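Non-heme chloroperoxidase CPO-A1 (Streptomyces aureofaciens, PDB 1A8Q) halogenates organic substrates without a haem or metal cofactor, able to brominate as well as chlorinate, and may take part in 7-chlorotetracycline biosynthesis. Local coordinates at residues V217-G220 with D221-V225. Numbering follows the deposited sequence.
Sequences VVHG and DDDQV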
loop_
_atom_site.group_PDB
_atom_site.type_symbol
_atom_site.label_atom_id
_atom_site.label_comp_id
_atom_site.label_asym_id
_atom_site.label_seq_id
_atom_site.Cartn_x
_atom_site.Cartn_y
_atom_site.Cartn_z
ATOM N N VAL A 217 -1.103 10.413 7.628
ATOM C CA VAL A 217 -1.434 9.015 7.931
ATOM C C VAL A 217 -2.940 8.932 7.991
ATOM O O VAL A 217 -3.604 9.679 8.731
ATOM C CB VAL A 217 -0.813 8.595 9.289
ATOM C CG1 VAL A 217 -1.211 7.143 9.566
ATOM C CG2 VAL A 217 0.707 8.737 9.226
ATOM N N VAL A 218 -3.589 8.130 7.115
ATOM C CA VAL A 218 -5.036 7.956 7.119
ATOM C C VAL A 218 -5.354 6.504 7.483
ATOM O O VAL A 218 -4.640 5.659 6.950
ATOM C CB VAL A 218 -5.626 8.228 5.703
ATOM C CG1 VAL A 218 -7.122 7.946 5.643
ATOM C CG2 VAL A 218 -5.363 9.700 5.348
ATOM N N HIS A 219 -6.339 6.214 8.334
ATOM C CA HIS A 219 -6.579 4.807 8.646
ATOM C C HIS A 219 -8.015 4.672 9.104
ATOM O O HIS A 219 -8.510 5.564 9.829
ATOM C CB HIS A 219 -5.630 4.393 9.793
ATOM C CG HIS A 219 -5.191 2.961 9.787
ATOM N ND1 HIS A 219 -3.922 2.618 9.527
ATOM C CD2 HIS A 219 -5.897 1.821 9.995
ATOM C CE1 HIS A 219 -3.780 1.285 9.554
ATOM N NE2 HIS A 219 -4.971 0.795 9.832
ATOM N N GLY A 220 -8.668 3.599 8.690
ATOM C CA GLY A 220 -10.061 3.401 9.117
ATOM C C GLY A 220 -10.034 2.743 10.497
ATOM O O GLY A 220 -9.201 1.864 10.731
ATOM N N ASP A 221 -11.065 2.987 11.307
ATOM C CA ASP A 221 -11.097 2.280 12.590
ATOM C C ASP A 221 -11.936 1.026 12.560
ATOM O O ASP A 221 -12.147 0.414 13.600
ATOM C CB ASP A 221 -11.563 3.242 13.696
ATOM C CG ASP A 221 -13.011 3.597 13.613
ATOM O OD1 ASP A 221 -13.816 3.040 12.834
ATOM O OD2 ASP A 221 -13.395 4.502 14.428
ATOM N N ASP A 222 -12.376 0.576 11.363
ATOM C CA ASP A 222 -12.926 -0.757 11.230
ATOM C C ASP A 222 -12.070 -1.588 10.260
ATOM O O ASP A 222 -12.585 -2.378 9.442
ATOM C CB ASP A 222 -14.391 -0.733 10.771
ATOM C CG ASP A 222 -15.046 -2.090 10.890
ATOM O OD1 ASP A 222 -14.711 -2.860 11.816
ATOM O OD2 ASP A 222 -15.850 -2.457 10.008
ATOM N N ASP A 223 -10.770 -1.341 10.321
ATOM C CA ASP A 223 -9.829 -2.080 9.447
ATOM C C ASP A 223 -9.591 -3.449 10.077
ATOM O O ASP A 223 -8.951 -3.624 11.119
ATOM C CB ASP A 223 -8.573 -1.241 9.260
ATOM C CG ASP A 223 -7.659 -1.775 8.184
ATOM O OD1 ASP A 223 -7.599 -3.028 8.065
ATOM O OD2 ASP A 223 -7.024 -0.959 7.505
ATOM N N GLN A 224 -10.097 -4.456 9.361
ATOM C CA GLN A 224 -10.019 -5.845 9.864
ATOM C C GLN A 224 -8.787 -6.551 9.367
ATOM O O GLN A 224 -8.624 -7.777 9.583
ATOM C CB GLN A 224 -11.296 -6.564 9.388
ATOM C CG GLN A 224 -12.591 -6.035 9.954
ATOM C CD GLN A 224 -13.854 -6.692 9.439
ATOM O OE1 GLN A 224 -13.808 -7.843 8.992
ATOM N NE2 GLN A 224 -14.984 -6.000 9.508
ATOM N N VAL A 225 -7.880 -5.865 8.697
ATOM C CA VAL A 225 -6.660 -6.455 8.134
ATOM C C VAL A 225 -5.429 -5.874 8.841
ATOM O O VAL A 225 -4.523 -6.621 9.261
ATOM C CB VAL A 225 -6.556 -6.193 6.622
ATOM C CG1 VAL A 225 -5.306 -6.800 5.986
ATOM C CG2 VAL A 225 -7.785 -6.755 5.880
HETATM O O HOH W 1 -8.180 1.333 7.013
#
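The imidazole of His219 and the carboxylate of Asp223 meet obliquely, their planes 37° apart, at the point where strand 215-220 of the alpha/beta hydrolase sheet runs out into the loop that carries the acid of the catalytic triad. Asp223 OD2 sits 3.6 Å from His219 NE2, yet the two are not hydrogen-bonded: NE2 pairs with the carbonyl of Val226, further along the same loop, while OD2 turns to ND1 of His252, the triad histidine. The CD2 corner of the ring also lies 4.1 Å from Asp223 CB. That methylene rests against the strand's last carbonyl, with Gly220 O 3.5 Å from Asp223 CB.

Each oxygen of the Asp223 carboxylate has at least two partners. A water takes the N-H of Gly220 at 2.9 Å from its N and donates to Asp223 OD2 at 2.6 Å, tying the triad acid to the strand end. CG of Asp223 stands anti to its own N and beside the carbonyl carbon (chi1 -169°), on the side of the following residues, where OD1 can close an Asx turn; Val226 N is its second donor. These bonds fix the rotation of the carboxylate. In the turn, Val225 N reaches Asp223 OD1 at 2.9 Å, nearly along the C-O bond.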